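Local coordinates for protein AtGH3.15 acyl acid amido synthetase (Arabidopsis thaliana, PDB 6E1Q) that catalyses the ATP-dependent conjugation of indole-3-butyric acid, an auxin precursor, to glutamine and possibly cysteine, and also accepts the herbicide 2,4-DB, at residues S165-I170 with L181-H186; C200-G205 with R289-A294; S221-V226 with K295-I300; K225-L230 with E284-R289; A306-L311 with Y555-S560. All blocks are in the same frame, centred on the assembly; numbering follows the deposited sequence.

Interaction 1: S165-I170 with L181-H186; sequences SFLKSI and LQVSPH. With CFA ((2,4-dichlorophenoxy)acetic acid), chain D.
Leu167 of helix 162-172 meets two residues of strand 181-183 with its two methyl branches. Its CD1 lies against Val183 CG2 at 3.7 Å. Its CD2 lies 3.9 Å from Leu181 CD1. The same Leu181 CD1 also touches Ile170 CD1, at 3.7 Å, so one methyl of the strand serves two residues of the helix. The Leu181 and Ile170 side chains cross at about a right angle, whereas Leu167 and Val183 run past each other in opposite directions. Val183 can reach the helix because CG2 stands anti to the backbone N (chi1 68° for CG1). Leu167 and Ile170 are three residues apart, almost one helical turn, which puts both on the side facing the strand. Ser141 and Ile143 of the neighbouring strand 140-143 touch Leu181. Next to Leu167 in the helix, Phe166 meets a bound (2,4-dichlorophenoxy)acetic acid (chain D). C2' of that ligand lies over one face of the Phe166 ring, toward its rim, and Phe166 CD2 is 3.6 Å from C3'. Ile119 of helix 112-132 packs on Phe166 and Ile170. No hydrogen bond joins the two segments. The contact is purely apolar, consistent with an apolar wall beside the pocket of an aromatic acid.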
# COMPACT_ATOMS: atom_id res chain seq x y z
N SER A 165 8.00 -12.91 -2.15
CA SER A 165 8.37 -13.61 -3.38
C SER A 165 9.38 -12.80 -4.18
O SER A 165 10.33 -13.36 -4.75
CB SER A 165 7.12 -13.88 -4.22
OG SER A 165 6.26 -14.76 -3.54
N PHE A 166 9.16 -11.49 -4.26
CA PHE A 166 10.09 -10.61 -4.97
C PHE A 166 11.48 -10.65 -4.34
O PHE A 166 12.47 -10.91 -5.02
CB PHE A 166 9.52 -9.19 -4.98
CG PHE A 166 10.29 -8.22 -5.83
CD1 PHE A 166 10.01 -8.10 -7.19
CD2 PHE A 166 11.27 -7.41 -5.28
CE1 PHE A 166 10.71 -7.20 -7.98
CE2 PHE A 166 11.98 -6.51 -6.07
CZ PHE A 166 11.70 -6.41 -7.42
N LEU A 167 11.55 -10.44 -3.02
CA LEU A 167 12.84 -10.43 -2.33
C LEU A 167 13.52 -11.80 -2.39
O LEU A 167 14.72 -11.90 -2.69
CB LEU A 167 12.66 -10.00 -0.88
CG LEU A 167 12.14 -8.57 -0.74
CD1 LEU A 167 12.00 -8.20 0.73
CD2 LEU A 167 13.09 -7.61 -1.47
N LYS A 168 12.76 -12.86 -2.11
CA LYS A 168 13.34 -14.20 -2.15
C LYS A 168 13.93 -14.50 -3.52
O LYS A 168 14.97 -15.16 -3.63
CB LYS A 168 12.28 -15.23 -1.76
CG LYS A 168 12.79 -16.63 -1.57
CD LYS A 168 11.64 -17.61 -1.34
CE LYS A 168 12.06 -19.04 -1.67
NZ LYS A 168 11.77 -19.98 -0.54
N SER A 169 13.30 -14.04 -4.59
CA SER A 169 13.82 -14.40 -5.90
C SER A 169 15.10 -13.65 -6.23
O SER A 169 16.07 -14.25 -6.72
CB SER A 169 12.78 -14.16 -6.98
OG SER A 169 13.35 -14.53 -8.22
N ILE A 170 15.14 -12.34 -5.98
CA ILE A 170 16.37 -11.61 -6.28
C ILE A 170 17.48 -12.05 -5.35
O ILE A 170 18.65 -12.03 -5.73
CB ILE A 170 16.16 -10.08 -6.24
CG1 ILE A 170 15.67 -9.59 -4.89
CG2 ILE A 170 15.16 -9.62 -7.30
CD1 ILE A 170 15.34 -8.10 -4.90
N LEU A 181 20.62 -4.38 -0.99
CA LEU A 181 19.45 -4.19 -0.14
C LEU A 181 19.81 -4.50 1.30
O LEU A 181 20.51 -5.48 1.58
CB LEU A 181 18.29 -5.10 -0.57
CG LEU A 181 17.69 -4.95 -1.97
CD1 LEU A 181 16.56 -5.97 -2.14
CD2 LEU A 181 17.19 -3.53 -2.21
N GLN A 182 19.34 -3.65 2.21
CA GLN A 182 19.37 -3.95 3.64
C GLN A 182 17.97 -4.38 4.03
O GLN A 182 17.07 -3.55 4.22
CB GLN A 182 19.84 -2.76 4.46
CG GLN A 182 20.14 -3.13 5.89
CD GLN A 182 21.23 -4.17 5.98
OE1 GLN A 182 22.41 -3.84 5.94
NE2 GLN A 182 20.84 -5.44 6.07
N VAL A 183 17.77 -5.68 4.14
CA VAL A 183 16.45 -6.22 4.42
C VAL A 183 16.56 -7.12 5.64
O VAL A 183 17.57 -7.81 5.84
CB VAL A 183 15.88 -6.97 3.19
CG1 VAL A 183 16.65 -8.25 2.89
CG2 VAL A 183 14.40 -7.20 3.35
N SER A 184 15.52 -7.09 6.47
CA SER A 184 15.53 -7.85 7.70
C SER A 184 15.71 -9.34 7.41
O SER A 184 15.29 -9.84 6.36
CB SER A 184 14.24 -7.61 8.48
OG SER A 184 13.24 -8.55 8.13
N PRO A 185 16.32 -10.09 8.34
CA PRO A 185 16.36 -11.55 8.18
C PRO A 185 14.97 -12.16 8.07
O PRO A 185 14.83 -13.28 7.55
CB PRO A 185 17.08 -12.02 9.45
CG PRO A 185 16.85 -10.90 10.46
CD PRO A 185 16.87 -9.65 9.63
N HIS A 186 13.93 -11.44 8.51
CA HIS A 186 12.57 -11.94 8.55
C HIS A 186 11.69 -11.38 7.44
O HIS A 186 10.46 -11.46 7.54
CB HIS A 186 11.95 -11.65 9.91
CG HIS A 186 12.70 -12.25 11.05
ND1 HIS A 186 12.86 -13.61 11.20
CD2 HIS A 186 13.36 -11.68 12.08
CE1 HIS A 186 13.57 -13.85 12.28
NE2 HIS A 186 13.89 -12.69 12.84
C1 CFA D . 4.86 -3.38 -6.36
C2 CFA D . 6.06 -3.35 -5.42
C1' CFA D . 8.43 -3.69 -5.53
C2' CFA D . 8.84 -4.45 -4.43
C3' CFA D . 10.10 -4.25 -3.89
C4' CFA D . 10.96 -3.32 -4.44
C5' CFA D . 10.56 -2.57 -5.54
CL3 CFA D . 7.74 -5.66 -3.71
C6' CFA D . 9.30 -2.77 -6.08
O1 CFA D . 5.03 -3.12 -7.58
O2 CFA D . 3.70 -3.66 -5.96
O1' CFA D . 7.17 -3.87 -6.11
CL4 CFA D . 12.60 -3.06 -3.76

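Interaction 2: C200-G205 with R289-A294; sequences CQLLCG and RLWPKA
The turn after helix 286-290 is a type I beta turn from Trp291 to Ala294, and its first residue ties it to helix 194-207 in the N-terminal domain. Trp291 sends its indole N-H to the backbone carbonyl of Gly205. The bond from Trp291 NE1 to Gly205 O is 2.9 Å long and nearly straight at 176°. The oxygen lies in the indole plane, but the donor stands well above the carbonyl plane. Beyond the pyrrole side, the six-membered ring meets Leu202 at its edge. One face of the indole is taken by Leu290 CB, 3.6 Å above the plane. Val212 and Leu215 of strand 212-217 also touch the indole. A phenylalanine here would probably leave the Gly205 carbonyl without its indole donor in this buried contact. In the same helix as Gly205, Cys200 forms a disulfide with Cys255. Leu202 and Trp291 cross at about a right angle, with Leu202 CD2 4.1 Å from Trp291 CH2.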
# COMPACT_ATOMS: atom_id res chain seq x y z
N CYS A 200 15.47 -6.60 15.60
CA CYS A 200 16.69 -6.97 14.89
C CYS A 200 16.85 -6.16 13.61
O CYS A 200 17.97 -5.77 13.24
CB CYS A 200 16.68 -8.46 14.57
SG CYS A 200 16.75 -9.49 16.06
N GLN A 201 15.74 -5.92 12.91
CA GLN A 201 15.78 -5.14 11.68
C GLN A 201 16.23 -3.71 11.93
O GLN A 201 16.99 -3.13 11.14
CB GLN A 201 14.39 -5.23 11.04
CG GLN A 201 13.86 -4.01 10.36
CD GLN A 201 12.73 -4.39 9.39
OE1 GLN A 201 12.98 -4.96 8.33
NE2 GLN A 201 11.49 -4.11 9.78
N LEU A 202 15.77 -3.10 13.03
CA LEU A 202 16.22 -1.75 13.35
C LEU A 202 17.67 -1.74 13.84
O LEU A 202 18.45 -0.84 13.49
CB LEU A 202 15.28 -1.13 14.40
CG LEU A 202 13.99 -0.47 13.85
CD1 LEU A 202 13.01 -0.14 14.99
CD2 LEU A 202 14.32 0.80 13.08
N LEU A 203 18.06 -2.73 14.63
CA LEU A 203 19.46 -2.82 15.05
C LEU A 203 20.38 -2.92 13.83
O LEU A 203 21.36 -2.18 13.73
CB LEU A 203 19.64 -4.00 16.00
CG LEU A 203 21.06 -4.31 16.47
CD1 LEU A 203 21.58 -3.11 17.21
CD2 LEU A 203 21.00 -5.49 17.40
N CYS A 204 20.03 -3.79 12.86
CA CYS A 204 20.81 -3.85 11.62
C CYS A 204 20.79 -2.54 10.85
O CYS A 204 21.83 -2.08 10.33
CB CYS A 204 20.31 -5.00 10.75
SG CYS A 204 20.74 -6.61 11.49
N GLY A 205 19.62 -1.91 10.74
CA GLY A 205 19.54 -0.67 10.00
C GLY A 205 20.36 0.43 10.65
O GLY A 205 20.98 1.25 9.96
N ARG A 289 17.88 12.26 10.44
CA ARG A 289 18.97 12.32 11.40
C ARG A 289 19.54 10.94 11.68
O ARG A 289 20.74 10.79 11.87
CB ARG A 289 18.49 13.01 12.69
CG ARG A 289 18.12 14.45 12.41
CD ARG A 289 17.89 15.26 13.65
NE ARG A 289 16.57 15.03 14.23
CZ ARG A 289 16.38 14.38 15.38
NH1 ARG A 289 17.41 13.87 16.04
NH2 ARG A 289 15.14 14.23 15.85
N LEU A 290 18.68 9.91 11.69
CA LEU A 290 19.17 8.55 11.90
C LEU A 290 19.84 7.99 10.65
O LEU A 290 20.83 7.25 10.74
CB LEU A 290 18.02 7.65 12.34
CG LEU A 290 17.51 7.93 13.76
CD1 LEU A 290 16.46 6.92 14.14
CD2 LEU A 290 18.66 7.88 14.77
N TRP A 291 19.33 8.33 9.46
CA TRP A 291 19.90 7.87 8.20
C TRP A 291 20.25 9.09 7.35
O TRP A 291 19.57 9.42 6.37
CB TRP A 291 18.94 6.89 7.52
CG TRP A 291 18.86 5.61 8.32
CD1 TRP A 291 19.82 4.62 8.37
CD2 TRP A 291 17.83 5.22 9.24
NE1 TRP A 291 19.43 3.64 9.24
CE2 TRP A 291 18.22 3.98 9.79
CE3 TRP A 291 16.61 5.79 9.65
CZ2 TRP A 291 17.43 3.29 10.73
CZ3 TRP A 291 15.83 5.11 10.58
CH2 TRP A 291 16.24 3.87 11.11
N PRO A 292 21.34 9.80 7.71
CA PRO A 292 21.65 11.08 7.07
C PRO A 292 22.14 10.96 5.63
O PRO A 292 22.18 11.98 4.92
CB PRO A 292 22.74 11.67 7.98
CG PRO A 292 23.41 10.46 8.55
CD PRO A 292 22.29 9.47 8.79
N LYS A 293 22.50 9.77 5.17
CA LYS A 293 22.82 9.58 3.76
C LYS A 293 21.65 9.07 2.94
O LYS A 293 21.80 8.85 1.73
CB LYS A 293 24.02 8.65 3.63
CG LYS A 293 25.29 9.28 4.17
CD LYS A 293 26.42 8.28 4.29
CE LYS A 293 27.78 8.97 4.38
NZ LYS A 293 28.81 8.12 3.73
N ALA A 294 20.47 8.89 3.53
CA ALA A 294 19.33 8.45 2.74
C ALA A 294 18.92 9.57 1.79
O ALA A 294 18.99 10.75 2.12
CB ALA A 294 18.14 8.05 3.63

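Interaction 3: S221-V226 with K295-I300; sequences SSFLKV and KCIESI. With CFA ((2,4-dichlorophenoxy)acetic acid), chain C.
Phe223 has CG anti to its carbonyl carbon (chi1 -74°), and this carries its ring from helix 220-243 onto the chain at strand 297-298. Ile297 answers with CG2, which its own chi1 of -64° for CG1 sets anti to the backbone N. Ile297 CG2 lies 3.5 Å from Phe223 CE2 and equally far from CZ, approaching the ring obliquely. The next residues meet the ring at its edge. Ser299 CB is 3.8 Å from Phe223 CE2, and Glu298 O comes near the same carbon at 4.0 Å. Ala217 of strand 212-217 and Leu312 of helix 309-316 also touch Phe223. Shrinking this residue to an alanine would probably open a gap beside Ile297 and Ser299 and let this part of the chain shift. The CB of Glu298 points away from the helix, and its CG is 3.3 Å from the ether oxygen O1' of (2,4-dichlorophenoxy)acetic acid (chain C). Its carboxylate is held by Thr322 OG1 on OE1 and by Ser324 N on OE2. Ser299 CA lies 3.8 Å from chlorine CL3 of the same ligand. The chain at Glu298 and Ser299 therefore borders Phe223 and also the bound acid. Packing at Phe223 is thus likely to help fix the backbone that lines the pocket.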
# COMPACT_ATOMS: atom_id res chain seq x y z
N SER A 221 2.11 4.66 6.30
CA SER A 221 1.83 4.41 7.71
C SER A 221 2.76 3.35 8.29
O SER A 221 2.92 3.30 9.52
CB SER A 221 0.36 4.00 7.89
OG SER A 221 -0.00 2.91 7.06
N SER A 222 3.39 2.53 7.44
CA SER A 222 4.32 1.52 7.93
C SER A 222 5.46 2.15 8.71
O SER A 222 5.96 1.56 9.68
CB SER A 222 4.90 0.68 6.78
OG SER A 222 3.88 0.28 5.88
N PHE A 223 5.90 3.34 8.30
CA PHE A 223 7.01 4.01 8.96
C PHE A 223 6.66 4.45 10.37
O PHE A 223 7.54 4.46 11.25
CB PHE A 223 7.46 5.21 8.14
CG PHE A 223 8.23 4.83 6.92
CD1 PHE A 223 9.54 4.41 7.03
CD2 PHE A 223 7.63 4.85 5.67
CE1 PHE A 223 10.25 4.05 5.92
CE2 PHE A 223 8.34 4.49 4.54
CZ PHE A 223 9.65 4.08 4.66
N LEU A 224 5.39 4.78 10.63
CA LEU A 224 5.00 5.23 11.96
C LEU A 224 5.15 4.13 12.99
O LEU A 224 5.49 4.39 14.15
CB LEU A 224 3.56 5.72 11.94
CG LEU A 224 3.25 6.59 10.74
CD1 LEU A 224 1.77 6.99 10.72
CD2 LEU A 224 4.17 7.80 10.75
N LYS A 225 4.88 2.88 12.60
CA LYS A 225 5.09 1.75 13.48
C LYS A 225 6.58 1.55 13.77
O LYS A 225 6.96 1.24 14.90
CB LYS A 225 4.45 0.51 12.84
CG LYS A 225 4.47 -0.73 13.68
CD LYS A 225 3.55 -0.61 14.87
CE LYS A 225 3.52 -1.88 15.68
NZ LYS A 225 2.68 -1.75 16.91
N VAL A 226 7.44 1.76 12.78
CA VAL A 226 8.88 1.69 12.99
C VAL A 226 9.33 2.78 13.96
O VAL A 226 10.10 2.53 14.89
CB VAL A 226 9.62 1.80 11.65
CG1 VAL A 226 11.10 1.92 11.87
CG2 VAL A 226 9.34 0.56 10.78
N LYS A 295 18.48 9.17 0.59
CA LYS A 295 18.12 10.12 -0.45
C LYS A 295 16.63 10.19 -0.72
O LYS A 295 16.17 11.14 -1.36
CB LYS A 295 18.85 9.76 -1.75
CG LYS A 295 20.38 9.79 -1.62
CD LYS A 295 20.84 11.15 -1.13
CE LYS A 295 22.35 11.18 -0.91
NZ LYS A 295 22.73 12.39 -0.13
N CYS A 296 15.84 9.23 -0.24
CA CYS A 296 14.40 9.30 -0.42
C CYS A 296 13.76 8.26 0.49
O CYS A 296 14.43 7.37 1.02
CB CYS A 296 13.99 9.07 -1.88
SG CYS A 296 14.28 7.39 -2.42
N ILE A 297 12.46 8.40 0.67
CA ILE A 297 11.65 7.50 1.46
C ILE A 297 10.57 6.97 0.54
O ILE A 297 9.69 7.73 0.11
CB ILE A 297 11.03 8.20 2.67
CG1 ILE A 297 12.12 8.67 3.63
CG2 ILE A 297 9.99 7.27 3.33
CD1 ILE A 297 11.65 9.69 4.62
N GLU A 298 10.63 5.67 0.25
CA GLU A 298 9.81 5.04 -0.77
C GLU A 298 8.70 4.25 -0.10
O GLU A 298 8.99 3.36 0.72
CB GLU A 298 10.67 4.14 -1.66
CG GLU A 298 9.86 3.26 -2.62
CD GLU A 298 9.32 4.03 -3.83
OE1 GLU A 298 10.02 4.94 -4.34
OE2 GLU A 298 8.18 3.75 -4.26
N SER A 299 7.45 4.57 -0.42
CA SER A 299 6.29 3.81 0.07
C SER A 299 5.05 4.29 -0.66
O SER A 299 5.06 5.32 -1.34
CB SER A 299 6.09 4.00 1.58
OG SER A 299 5.64 5.33 1.84
N ILE A 300 3.97 3.54 -0.49
CA ILE A 300 2.68 3.97 -1.03
C ILE A 300 2.19 5.17 -0.22
O ILE A 300 2.06 5.10 1.02
CB ILE A 300 1.68 2.82 -1.02
CG1 ILE A 300 2.16 1.74 -2.01
CG2 ILE A 300 0.28 3.32 -1.40
CD1 ILE A 300 1.42 0.43 -1.87
C1 CFA C . 12.32 0.14 -1.86
C2 CFA C . 11.35 -0.18 -2.98
C1' CFA C . 9.52 -0.90 -1.63
C2' CFA C . 8.22 -0.74 -1.15
C3' CFA C . 7.73 -1.63 -0.23
C4' CFA C . 8.51 -2.67 0.21
C5' CFA C . 9.80 -2.84 -0.26
CL3 CFA C . 7.15 0.58 -1.68
C6' CFA C . 10.29 -1.96 -1.18
O1 CFA C . 13.48 -0.36 -1.86
O2 CFA C . 11.96 0.89 -0.92
O1' CFA C . 10.02 0.01 -2.57
CL4 CFA C . 7.85 -3.79 1.40

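Interaction 4: K225-L230 with E284-R289; sequences KVIKFL and EAILKR
Glu284 O is gripped by two nitrogens of Arg289, in the segment whose Ile286 and Leu287 meet Ile227 of helix 220-243. Arg289 NE donates to Glu284 O at 3.2 Å and lies in the carbonyl plane. Arg289 NH2 donates to the same Glu284 O at 3.1 Å from above that plane. The oxygen lies in the guanidinium plane, and NE and NH2 grip it side-on. Ile286 CA lies over one guanidinium face, and Glu277 forms a salt bridge with NH1. Ala285 is at the N-cap, so Arg289 ties the first turn to Glu284, the residue before the cap. Across the contact, Ile227 reaches out with its CG1 branch, set anti to the carbonyl carbon (chi1 -68°). Ile227 CD1 lies 4.1 Å from Leu287 CG, and these side chains cross at about a right angle. Ile286 CG2 is more distant, 4.4 Å from Ile227 CD1. Tyr315 of helix 309-316 touches Ile227 and Ile286. Between the two segments the contact is aliphatic, while the hydrogen bonds brace the helix start from within its own segment.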
# COMPACT_ATOMS: atom_id res chain seq x y z
N LYS A 225 4.88 2.88 12.60
CA LYS A 225 5.09 1.75 13.48
C LYS A 225 6.58 1.55 13.77
O LYS A 225 6.96 1.24 14.90
CB LYS A 225 4.45 0.51 12.84
CG LYS A 225 4.47 -0.73 13.68
CD LYS A 225 3.55 -0.61 14.87
CE LYS A 225 3.52 -1.88 15.68
NZ LYS A 225 2.68 -1.75 16.91
N VAL A 226 7.44 1.76 12.78
CA VAL A 226 8.88 1.69 12.99
C VAL A 226 9.33 2.78 13.96
O VAL A 226 10.10 2.53 14.89
CB VAL A 226 9.62 1.80 11.65
CG1 VAL A 226 11.10 1.92 11.87
CG2 VAL A 226 9.34 0.56 10.78
N ILE A 227 8.83 4.00 13.78
CA ILE A 227 9.23 5.12 14.62
C ILE A 227 8.74 4.91 16.05
O ILE A 227 9.46 5.20 17.02
CB ILE A 227 8.71 6.43 14.01
CG1 ILE A 227 9.43 6.71 12.70
CG2 ILE A 227 8.84 7.59 15.02
CD1 ILE A 227 8.98 7.95 12.00
N LYS A 228 7.51 4.41 16.20
CA LYS A 228 7.00 4.12 17.53
C LYS A 228 7.90 3.11 18.25
O LYS A 228 8.22 3.29 19.44
CB LYS A 228 5.57 3.60 17.45
CG LYS A 228 4.83 3.61 18.79
CD LYS A 228 4.62 2.20 19.36
CE LYS A 228 3.63 2.19 20.53
NZ LYS A 228 4.28 2.45 21.86
N PHE A 229 8.33 2.05 17.56
CA PHE A 229 9.25 1.10 18.18
C PHE A 229 10.56 1.78 18.58
O PHE A 229 11.09 1.54 19.67
CB PHE A 229 9.50 -0.07 17.22
CG PHE A 229 10.09 -1.27 17.88
CD1 PHE A 229 11.47 -1.40 18.03
CD2 PHE A 229 9.27 -2.28 18.36
CE1 PHE A 229 12.02 -2.50 18.63
CE2 PHE A 229 9.82 -3.41 18.99
CZ PHE A 229 11.20 -3.51 19.11
N LEU A 230 11.10 2.64 17.71
CA LEU A 230 12.33 3.35 18.05
C LEU A 230 12.17 4.21 19.29
O LEU A 230 13.06 4.24 20.16
CB LEU A 230 12.77 4.22 16.88
CG LEU A 230 13.63 3.60 15.80
CD1 LEU A 230 13.75 4.58 14.64
CD2 LEU A 230 15.00 3.21 16.36
N GLU A 284 11.24 15.59 15.26
CA GLU A 284 11.18 16.13 13.91
C GLU A 284 12.45 15.75 13.17
O GLU A 284 13.55 15.82 13.72
CB GLU A 284 11.01 17.65 13.94
CG GLU A 284 11.00 18.26 12.53
CD GLU A 284 10.80 19.76 12.51
OE1 GLU A 284 10.76 20.33 11.40
OE2 GLU A 284 10.66 20.37 13.59
N ALA A 285 12.29 15.32 11.92
CA ALA A 285 13.41 14.95 11.05
C ALA A 285 14.20 13.73 11.55
O ALA A 285 15.30 13.47 11.05
CB ALA A 285 14.37 16.13 10.85
N ILE A 286 13.67 12.97 12.51
CA ILE A 286 14.40 11.82 13.06
C ILE A 286 14.84 10.85 11.96
O ILE A 286 15.91 10.24 12.07
CB ILE A 286 13.53 11.10 14.12
CG1 ILE A 286 14.35 10.03 14.86
CG2 ILE A 286 12.31 10.47 13.47
CD1 ILE A 286 15.56 10.60 15.62
N LEU A 287 14.05 10.69 10.89
CA LEU A 287 14.43 9.71 9.87
C LEU A 287 15.70 10.15 9.14
O LEU A 287 16.60 9.33 8.91
CB LEU A 287 13.31 9.48 8.87
CG LEU A 287 12.11 8.71 9.44
CD1 LEU A 287 11.06 8.49 8.33
CD2 LEU A 287 12.58 7.39 10.06
N LYS A 288 15.79 11.43 8.79
CA LYS A 288 17.01 11.92 8.18
C LYS A 288 18.16 11.93 9.18
O LYS A 288 19.31 11.68 8.81
CB LYS A 288 16.83 13.33 7.61
CG LYS A 288 17.82 13.63 6.49
CD LYS A 288 18.35 15.04 6.57
CE LYS A 288 18.75 15.54 5.19
NZ LYS A 288 19.50 14.51 4.39
N ARG A 289 17.88 12.26 10.44
CA ARG A 289 18.97 12.32 11.40
C ARG A 289 19.54 10.94 11.68
O ARG A 289 20.74 10.79 11.87
CB ARG A 289 18.49 13.01 12.69
CG ARG A 289 18.12 14.45 12.41
CD ARG A 289 17.89 15.26 13.65
NE ARG A 289 16.57 15.03 14.23
CZ ARG A 289 16.38 14.38 15.38
NH1 ARG A 289 17.41 13.87 16.04
NH2 ARG A 289 15.14 14.23 15.85

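Interaction 5: A306-L311 with Y555-S560; sequences AQYIPL and YKTPRS
Thr557 meets the hydroxyl of Tyr308 in two ways. Directly, Thr557 OG1 is 3.5 Å from Tyr308 OH. A water also bridges them: it accepts from Thr557 N at 2.9 Å and hydrogen-bonds with Tyr308 OH at 2.7 Å. Thr557 OG1 itself is hydrogen-bonded to Asp464. Two residues on, Arg559 comes in from the opposite direction to Tyr308. Its guanidinium plane is only 17° from that of the tyrosine ring, and NH2 lies 3.6 Å from Tyr308 CE2. A bend at chi2 (-44°) brings the guanidinium to this position. Arg559 NH2 also rests 3.6 Å from Gln307 CG, with the glutamine amide nearly perpendicular to the guanidinium. Arg559 NE is hydrogen-bonded to Thr304 OG1, while NH1 forms a salt bridge with Asp464; Phe465 adds a cation-pi contact. Gln307 reaches Thr449 and Lys452 with its amide. This buried polar network is an interdomain junction, joining the N-terminal to the C-terminal domain of this GH3 acyl acid amido synthetase.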
# COMPACT_ATOMS: atom_id res chain seq x y z
N ALA A 306 -2.49 8.73 1.69
CA ALA A 306 -2.23 10.17 1.59
C ALA A 306 -2.45 10.88 2.91
O ALA A 306 -1.88 11.96 3.12
CB ALA A 306 -3.12 10.80 0.50
N GLN A 307 -3.25 10.30 3.80
CA GLN A 307 -3.55 10.92 5.08
C GLN A 307 -2.31 11.09 5.95
O GLN A 307 -2.26 12.01 6.77
CB GLN A 307 -4.58 10.09 5.85
CG GLN A 307 -5.97 10.07 5.19
CD GLN A 307 -6.68 11.43 5.22
OE1 GLN A 307 -6.61 12.17 6.22
NE2 GLN A 307 -7.36 11.76 4.13
N TYR A 308 -1.32 10.21 5.80
CA TYR A 308 -0.14 10.20 6.66
C TYR A 308 0.98 11.08 6.13
O TYR A 308 2.03 11.18 6.78
CB TYR A 308 0.36 8.77 6.83
CG TYR A 308 -0.73 7.85 7.34
CD1 TYR A 308 -1.06 7.81 8.69
CD2 TYR A 308 -1.47 7.04 6.46
CE1 TYR A 308 -2.09 6.98 9.16
CE2 TYR A 308 -2.49 6.20 6.91
CZ TYR A 308 -2.80 6.17 8.25
OH TYR A 308 -3.82 5.35 8.68
N ILE A 309 0.78 11.71 4.98
CA ILE A 309 1.86 12.49 4.38
C ILE A 309 2.34 13.62 5.32
O ILE A 309 3.56 13.72 5.53
CB ILE A 309 1.43 13.01 2.99
CG1 ILE A 309 1.39 11.87 1.98
CG2 ILE A 309 2.38 14.10 2.50
CD1 ILE A 309 0.76 12.31 0.65
N PRO A 310 1.47 14.44 5.89
CA PRO A 310 1.99 15.51 6.77
C PRO A 310 2.82 14.99 7.92
O PRO A 310 3.87 15.56 8.24
CB PRO A 310 0.71 16.22 7.25
CG PRO A 310 -0.28 16.00 6.15
CD PRO A 310 0.02 14.60 5.65
N LEU A 311 2.39 13.90 8.55
CA LEU A 311 3.15 13.38 9.68
C LEU A 311 4.47 12.74 9.22
O LEU A 311 5.51 12.93 9.86
CB LEU A 311 2.31 12.37 10.45
CG LEU A 311 3.02 11.81 11.68
CD1 LEU A 311 3.40 12.92 12.67
CD2 LEU A 311 2.15 10.75 12.34
N TYR A 555 -1.02 -4.51 7.12
CA TYR A 555 -2.06 -3.85 7.90
C TYR A 555 -2.22 -2.39 7.47
O TYR A 555 -1.24 -1.66 7.33
CB TYR A 555 -1.75 -3.91 9.40
CG TYR A 555 -2.82 -3.21 10.21
CD1 TYR A 555 -3.96 -3.91 10.64
CD2 TYR A 555 -2.72 -1.86 10.51
CE1 TYR A 555 -4.96 -3.27 11.37
CE2 TYR A 555 -3.72 -1.21 11.24
CZ TYR A 555 -4.84 -1.92 11.67
OH TYR A 555 -5.84 -1.29 12.40
N LYS A 556 -3.47 -1.98 7.28
CA LYS A 556 -3.84 -0.58 7.12
C LYS A 556 -4.98 -0.28 8.07
O LYS A 556 -5.85 -1.13 8.29
CB LYS A 556 -4.29 -0.25 5.69
CG LYS A 556 -3.58 -1.01 4.58
CD LYS A 556 -4.19 -0.64 3.23
CE LYS A 556 -3.99 -1.73 2.21
NZ LYS A 556 -3.33 -1.24 0.98
N THR A 557 -4.99 0.92 8.62
CA THR A 557 -6.14 1.32 9.42
C THR A 557 -7.40 1.27 8.57
O THR A 557 -7.49 1.99 7.56
CB THR A 557 -5.94 2.72 9.99
OG1 THR A 557 -4.75 2.73 10.80
CG2 THR A 557 -7.13 3.08 10.87
N PRO A 558 -8.37 0.41 8.89
CA PRO A 558 -9.63 0.42 8.12
C PRO A 558 -10.35 1.73 8.38
O PRO A 558 -10.36 2.24 9.50
CB PRO A 558 -10.40 -0.77 8.70
CG PRO A 558 -9.92 -0.84 10.12
CD PRO A 558 -8.46 -0.43 10.10
N ARG A 559 -10.95 2.29 7.33
CA ARG A 559 -11.60 3.59 7.48
C ARG A 559 -13.02 3.50 8.02
O ARG A 559 -13.61 4.53 8.34
CB ARG A 559 -11.59 4.32 6.15
CG ARG A 559 -10.20 4.64 5.66
CD ARG A 559 -9.33 5.18 6.78
NE ARG A 559 -8.07 5.73 6.26
CZ ARG A 559 -7.10 6.22 7.02
NH1 ARG A 559 -7.21 6.25 8.35
NH2 ARG A 559 -6.01 6.72 6.45
N SER A 560 -13.59 2.30 8.12
CA SER A 560 -14.76 2.12 8.97
C SER A 560 -14.69 0.74 9.60
O SER A 560 -14.05 -0.17 9.06
CB SER A 560 -16.07 2.31 8.20
OG SER A 560 -16.30 1.22 7.36
O HOH W 1 -3.29 2.99 7.40

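Overall arrangement
Interactions 1 to 4 all lie within the N-terminal domain, and interaction 5, the last along the chain, joins it to the C-terminal domain. Interaction 1 closes first. Interaction 4 is nested inside the loop closed by interaction 2, and interaction 3 crosses interaction 2. Interactions 2, 3 and 4 form a cluster, with centres about 9 to 12 Å apart. Helix 220-243 is shared by interactions 3 and 4, and helix 286-290 by 2 and 4. Interaction 5 touches interaction 3 through Tyr308, centres about 12 Å apart. Interaction 1 is about 17 Å from 2 and 3, between centres. Interactions 1 and 3 each border a bound ligand, and through interaction 3 the pocket region is in contact with interaction 5 at the domain junction.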